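Local coordinates for PA0821 (PDB 7DRG), which probably acts as the immunity protein (antitoxin) that protects the cell against a putative VRR-NUC nuclease effector of the type VI secretion system, at residues V230-T234 / Y290-N294; N294-K298 / L331-D335; Y179-A183 / Y275-A279. One frame throughout, in Å; residues are numbered along the deposited sequence.

Interaction 1: residues V230-T234 / Y290-N294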
# COMPACT_ATOMS: atom_id res chain seq x y z
N VAL B 230 19.63 2.90 7.84
CA VAL B 230 20.38 1.66 7.77
C VAL B 230 19.73 0.77 6.71
O VAL B 230 18.57 0.96 6.34
CB VAL B 230 20.44 0.95 9.14
CG1 VAL B 230 20.83 1.94 10.23
CG2 VAL B 230 19.09 0.30 9.47
N SER B 231 20.49 -0.19 6.21
CA SER B 231 19.93 -1.22 5.34
C SER B 231 20.81 -2.45 5.48
O SER B 231 21.49 -2.62 6.50
CB SER B 231 19.81 -0.73 3.89
OG SER B 231 18.95 -1.59 3.16
N TRP B 232 20.80 -3.33 4.47
CA TRP B 232 21.64 -4.52 4.53
C TRP B 232 23.11 -4.14 4.73
O TRP B 232 23.81 -4.73 5.56
CB TRP B 232 21.47 -5.36 3.26
CG TRP B 232 22.28 -6.62 3.29
CD1 TRP B 232 22.35 -7.53 4.31
CD2 TRP B 232 23.15 -7.11 2.25
NE1 TRP B 232 23.21 -8.56 3.97
CE2 TRP B 232 23.70 -8.33 2.71
CE3 TRP B 232 23.49 -6.65 0.98
CZ2 TRP B 232 24.58 -9.09 1.94
CZ3 TRP B 232 24.37 -7.40 0.21
CH2 TRP B 232 24.91 -8.60 0.69
N LEU B 233 23.58 -3.15 3.98
CA LEU B 233 24.89 -2.57 4.20
C LEU B 233 24.70 -1.13 4.63
O LEU B 233 23.84 -0.42 4.08
CB LEU B 233 25.76 -2.65 2.95
CG LEU B 233 25.82 -4.00 2.23
CD1 LEU B 233 26.79 -3.94 1.06
CD2 LEU B 233 26.23 -5.11 3.21
N THR B 234 25.46 -0.70 5.63
CA THR B 234 25.42 0.66 6.14
C THR B 234 26.84 1.18 6.24
O THR B 234 27.68 0.52 6.85
CB THR B 234 24.73 0.72 7.50
OG1 THR B 234 23.45 0.07 7.40
CG2 THR B 234 24.51 2.17 7.92
N TYR B 290 17.87 -5.38 10.74
CA TYR B 290 17.79 -3.93 10.55
C TYR B 290 17.27 -3.24 11.80
O TYR B 290 17.69 -2.12 12.11
CB TYR B 290 16.89 -3.58 9.37
CG TYR B 290 17.30 -4.05 7.98
CD1 TYR B 290 18.27 -5.04 7.79
CD2 TYR B 290 16.71 -3.49 6.85
CE1 TYR B 290 18.61 -5.47 6.51
CE2 TYR B 290 17.05 -3.90 5.58
CZ TYR B 290 18.00 -4.89 5.41
OH TYR B 290 18.34 -5.29 4.13
N VAL B 291 16.33 -3.86 12.51
CA VAL B 291 15.81 -3.27 13.75
C VAL B 291 16.94 -3.08 14.75
O VAL B 291 17.06 -2.03 15.40
CB VAL B 291 14.69 -4.15 14.33
CG1 VAL B 291 14.41 -3.77 15.80
CG2 VAL B 291 13.45 -4.04 13.50
N LEU B 292 17.79 -4.09 14.89
CA LEU B 292 18.88 -4.00 15.86
C LEU B 292 19.91 -2.96 15.45
O LEU B 292 20.39 -2.19 16.29
CB LEU B 292 19.52 -5.38 16.04
CG LEU B 292 18.64 -6.42 16.72
CD1 LEU B 292 19.32 -7.78 16.68
CD2 LEU B 292 18.30 -6.02 18.16
N LEU B 293 20.25 -2.89 14.16
CA LEU B 293 21.21 -1.88 13.74
C LEU B 293 20.62 -0.48 13.82
O LEU B 293 21.31 0.46 14.24
CB LEU B 293 21.69 -2.18 12.32
CG LEU B 293 22.74 -1.19 11.81
CD1 LEU B 293 23.99 -1.20 12.69
CD2 LEU B 293 23.11 -1.53 10.39
N ASN B 294 19.36 -0.32 13.41
CA ASN B 294 18.72 0.99 13.51
C ASN B 294 18.68 1.47 14.95
O ASN B 294 18.85 2.67 15.22
CB ASN B 294 17.32 0.93 12.90
CG ASN B 294 16.53 2.22 13.08
OD1 ASN B 294 16.65 3.15 12.28
ND2 ASN B 294 15.70 2.27 14.12
O HOH W 1 17.30 3.45 9.55
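Val230 faces Asn294 and Ser231 faces Tyr290 as the loop leading into strand 233-237 runs past helix 288-297, the two CA pairs lying 6.0 and 6.3 Å apart. No hydrogen bond joins the two segments directly, so the 322 Å² of buried surface is mainly packing. Val230 points its branches at one side of the helix, where Tyr290, Leu293 and Asn294 come together within one turn. Its CG2 lies 3.8 Å from Tyr290 O and also meets CB of Asn294, while CB lies against Leu293 CD2 and CG1 against Leu293 CG, the two side chains passing in opposite senses. Leu293, with CG anti to its backbone N (chi1 -178°), reaches past Val230 and brings CD2 to 3.4 Å from Thr234 OG1. That hydroxyl oxygen also accepts a hydrogen bond from Ser231 N, a bond that spans the turn at Trp232. At the other end of the contact Ser231 C lies over one face of the Tyr290 ring, 3.7 Å above its plane and toward the rim. Tyr290 OH comes within 3.2 Å of Trp232 CB, but its polar partner is Tyr277 N, and its angle to Trp232 N is too poor for a bond. The polar link between the segments is a water that accepts from Val230 N (2.9 Å) and donates to Asn294 OD1, while Asp332 holds the amide nitrogen of Asn294. Beside this packing, Trp232 and Leu233 both stand opposite Ala180 of the neighbouring strand, forming a classic beta bulge where strand 233-237 begins, next to helix 288-297.

Interaction 2: residues N294-K298 / L331-D335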
# COMPACT_ATOMS: atom_id res chain seq x y z
N ASN B 294 19.36 -0.32 13.41
CA ASN B 294 18.72 0.99 13.51
C ASN B 294 18.68 1.47 14.95
O ASN B 294 18.85 2.67 15.22
CB ASN B 294 17.32 0.93 12.90
CG ASN B 294 16.53 2.22 13.08
OD1 ASN B 294 16.65 3.15 12.28
ND2 ASN B 294 15.70 2.27 14.12
N HIS B 295 18.45 0.56 15.89
CA HIS B 295 18.44 0.94 17.30
C HIS B 295 19.81 1.47 17.74
O HIS B 295 19.89 2.47 18.46
CB HIS B 295 18.03 -0.26 18.16
CG HIS B 295 17.76 0.08 19.59
ND1 HIS B 295 16.61 0.71 20.00
CD2 HIS B 295 18.50 -0.13 20.71
CE1 HIS B 295 16.65 0.88 21.31
NE2 HIS B 295 17.78 0.38 21.76
N ALA B 296 20.88 0.83 17.28
CA ALA B 296 22.23 1.26 17.66
C ALA B 296 22.61 2.60 17.04
O ALA B 296 23.42 3.34 17.62
CB ALA B 296 23.25 0.19 17.25
N LEU B 297 22.06 2.93 15.87
CA LEU B 297 22.50 4.10 15.12
C LEU B 297 21.49 5.24 15.09
O LEU B 297 21.80 6.29 14.53
CB LEU B 297 22.84 3.70 13.68
CG LEU B 297 24.00 2.71 13.51
CD1 LEU B 297 24.30 2.48 12.04
CD2 LEU B 297 25.24 3.20 14.24
N LYS B 298 20.30 5.08 15.67
CA LYS B 298 19.30 6.13 15.49
C LYS B 298 19.69 7.44 16.17
O LYS B 298 19.12 8.48 15.84
CB LYS B 298 17.94 5.66 15.99
CG LYS B 298 17.87 5.31 17.46
CD LYS B 298 16.50 4.70 17.75
CE LYS B 298 16.26 4.53 19.24
NZ LYS B 298 14.92 3.93 19.46
N LEU B 331 11.80 1.75 11.43
CA LEU B 331 12.39 0.60 12.09
C LEU B 331 12.49 0.76 13.61
O LEU B 331 12.93 -0.18 14.29
CB LEU B 331 13.79 0.34 11.51
CG LEU B 331 13.86 0.01 10.01
CD1 LEU B 331 15.30 0.09 9.50
CD2 LEU B 331 13.30 -1.37 9.76
N ASP B 332 12.10 1.91 14.16
CA ASP B 332 12.27 2.17 15.58
C ASP B 332 11.43 1.23 16.43
O ASP B 332 10.28 0.91 16.09
CB ASP B 332 11.88 3.62 15.91
CG ASP B 332 12.91 4.63 15.44
OD1 ASP B 332 13.99 4.22 14.97
OD2 ASP B 332 12.63 5.84 15.56
N VAL B 333 12.00 0.80 17.56
CA VAL B 333 11.32 -0.02 18.56
C VAL B 333 11.64 0.54 19.94
O VAL B 333 12.52 1.38 20.10
CB VAL B 333 11.72 -1.51 18.48
CG1 VAL B 333 11.36 -2.11 17.12
CG2 VAL B 333 13.20 -1.67 18.76
N GLU B 334 10.89 0.07 20.94
CA GLU B 334 11.16 0.47 22.32
C GLU B 334 12.37 -0.28 22.87
O GLU B 334 12.61 -1.44 22.52
CB GLU B 334 9.95 0.20 23.22
CG GLU B 334 8.67 0.92 22.80
CD GLU B 334 8.85 2.42 22.70
OE1 GLU B 334 9.63 2.99 23.50
OE2 GLU B 334 8.21 3.03 21.81
N ASP B 335 13.14 0.41 23.72
CA ASP B 335 14.32 -0.20 24.34
C ASP B 335 14.00 -1.54 24.99
O ASP B 335 14.79 -2.48 24.92
CB ASP B 335 14.91 0.75 25.39
CG ASP B 335 15.51 2.00 24.79
OD1 ASP B 335 15.18 2.32 23.63
OD2 ASP B 335 16.31 2.67 25.49
O HOH W 2 13.91 3.59 11.13
O HOH W 3 15.24 -0.09 15.77
O HOH W 4 14.79 1.59 17.96
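Asn294 meets Leu331 and Asp332 near the C-terminal end of helix 288-297. Its ND2 donates to Asp332 OD1 at 2.7 Å with an N-H...O angle of 162°; the acceptor lies in the amide plane and is approached nearly along its C-O axis. The second N-H goes to a water that donates to Leu331 O, and a different water links Asn294 OD1 to Leu331 N, so both ends of the amide are tied to the backbone of one residue. Leu331 CB packs against the amide carbon, Asn294 CG, at 3.7 Å. Asp332 OD1 also forms a salt bridge with Arg301, which would add to the negative charge's stabilisation. In the fold, this joins the C-terminal part of helix 288-297 to the irregular connection between helices 321-328 and 338-348, with three waters and one direct hydrogen bond between them. His295 presents its ring edge to that connection: CE1 lies 3.1 Å from Asp335 OD1, with ring and carboxylate planes 85° apart. Lys298 starts from a chi1 of 61° and then runs extended, taking CD past Asp332 OD1. Its NZ stays 4.6 Å from Asp332 OD1, beyond a salt bridge, and instead donates to a water at 2.8 Å that contacts His295 ND1 and accepts from Val333 N.

Interaction 3: residues Y179-A183 / Y275-A279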
# COMPACT_ATOMS: atom_id res chain seq x y z
N TYR B 179 24.59 3.34 2.03
CA TYR B 179 23.77 2.19 2.39
C TYR B 179 23.55 1.35 1.14
O TYR B 179 23.69 1.84 0.01
CB TYR B 179 22.42 2.59 3.00
CG TYR B 179 21.79 3.78 2.31
CD1 TYR B 179 21.05 3.62 1.15
CD2 TYR B 179 21.97 5.07 2.81
CE1 TYR B 179 20.50 4.72 0.49
CE2 TYR B 179 21.43 6.17 2.16
CZ TYR B 179 20.70 5.99 1.01
OH TYR B 179 20.17 7.10 0.39
N ALA B 180 23.16 0.10 1.35
CA ALA B 180 22.82 -0.78 0.24
C ALA B 180 21.77 -1.78 0.69
O ALA B 180 21.74 -2.17 1.86
CB ALA B 180 24.03 -1.54 -0.30
N GLY B 181 20.92 -2.18 -0.24
CA GLY B 181 19.87 -3.14 0.05
C GLY B 181 18.82 -3.08 -1.04
O GLY B 181 19.08 -2.60 -2.14
N HIS B 182 17.63 -3.57 -0.72
CA HIS B 182 16.54 -3.50 -1.68
C HIS B 182 16.13 -2.07 -1.99
O HIS B 182 16.04 -1.22 -1.10
CB HIS B 182 15.33 -4.27 -1.15
CG HIS B 182 15.52 -5.75 -1.10
ND1 HIS B 182 15.96 -6.39 0.03
CD2 HIS B 182 15.35 -6.71 -2.04
CE1 HIS B 182 16.04 -7.69 -0.20
NE2 HIS B 182 15.68 -7.91 -1.45
N ALA B 183 15.88 -1.81 -3.27
CA ALA B 183 15.35 -0.53 -3.72
C ALA B 183 14.69 -0.74 -5.07
O ALA B 183 14.96 -1.71 -5.78
CB ALA B 183 16.44 0.55 -3.84
N TYR B 275 21.77 -11.81 4.16
CA TYR B 275 21.33 -11.33 2.86
C TYR B 275 20.47 -10.10 3.08
O TYR B 275 20.03 -9.85 4.21
CB TYR B 275 20.53 -12.42 2.10
CG TYR B 275 19.59 -13.23 2.96
CD1 TYR B 275 18.46 -12.67 3.53
CD2 TYR B 275 19.83 -14.58 3.19
CE1 TYR B 275 17.59 -13.42 4.32
CE2 TYR B 275 18.98 -15.34 3.96
CZ TYR B 275 17.87 -14.76 4.52
OH TYR B 275 17.03 -15.53 5.29
N PRO B 276 20.21 -9.30 2.05
CA PRO B 276 19.31 -8.16 2.24
C PRO B 276 17.89 -8.61 2.53
O PRO B 276 17.44 -9.65 2.04
CB PRO B 276 19.41 -7.40 0.90
CG PRO B 276 19.86 -8.42 -0.09
CD PRO B 276 20.79 -9.33 0.69
N TYR B 277 17.19 -7.81 3.33
CA TYR B 277 15.84 -8.13 3.81
C TYR B 277 14.83 -7.13 3.26
O TYR B 277 15.00 -5.92 3.43
CB TYR B 277 15.77 -8.10 5.34
CG TYR B 277 16.36 -9.30 6.04
CD1 TYR B 277 17.73 -9.46 6.16
CD2 TYR B 277 15.53 -10.26 6.63
CE1 TYR B 277 18.26 -10.56 6.82
CE2 TYR B 277 16.06 -11.35 7.29
CZ TYR B 277 17.43 -11.50 7.38
OH TYR B 277 17.97 -12.59 8.03
N ILE B 278 13.78 -7.65 2.63
CA ILE B 278 12.64 -6.84 2.21
C ILE B 278 11.76 -6.50 3.40
O ILE B 278 11.34 -5.35 3.58
CB ILE B 278 11.83 -7.59 1.13
CG1 ILE B 278 12.61 -7.69 -0.18
CG2 ILE B 278 10.48 -6.92 0.91
CD1 ILE B 278 11.98 -8.63 -1.19
N ALA B 279 11.47 -7.49 4.24
CA ALA B 279 10.56 -7.34 5.36
C ALA B 279 10.90 -8.41 6.39
O ALA B 279 11.94 -9.07 6.30
CB ALA B 279 9.10 -7.43 4.89
O HOH W 5 16.91 -4.30 2.02
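A CH-pi contact between His182 and Ile278, buried about 9 Å from the centre of the chain, joins a corner between two strands that belong to different sheets or faces to the loop that follows strand 267-272. The corner is at Gly181, where strand 177-180 gives way to strand 182-186; Gly181 is itself within touching distance of Pro276, its CA lying 4.4 Å from Pro276 CB. Beyond the bend the His182 side chain points into the loop, and its imidazole is bordered by Pro276, Tyr277 and Ile278. With CG anti to the carbonyl carbon (chi1 -69°), the ring extends from the strand so that Ile278 CG1 sits over its centre, 3.3 Å from the centroid and only 8° off the normal. The two side chains cross at about a right angle, and such a short approach indicates tight packing on this face. Pro276 approaches differently: its carbonyl oxygen is near the ring plane at the edge, 3.3 Å from His182 CE1, while its CB touches the same carbon at 3.6 Å. Ile278 also packs on Leu38 of strand 34-46, and Pro276 on Trp232 and Tyr290, so the loop is bedded on both sheet and helix. No direct hydrogen bond crosses the contact, but one water does the bridging: it accepts from His182 N at 2.9 Å, lies at the ring edge beside His182 ND1, and donates to Tyr277 O.

In the fold
From the N terminus, the chain turns its strand corner at 179-183, and interaction 3 closes there only when 275-279 returns, 92 residues on. Within that span lies 230-234, whose partner 290-294 comes after 275-279, so interactions 1 and 3 cross. Strands 233-237 and 177-180 are neighbours, and a probable backbone hydrogen bond from Ala180 N to Leu233 O (2.9 Å) links the two contacts. Interaction 2 opens at Asn294, which it shares with interaction 1, and closes the later excursion through helix 321-328. It follows interaction 3 in series, their centres about 17 Å apart. Helix 288-297 thereby connects the start of strand 233-237 to the loop between helices 321-328 and 338-348.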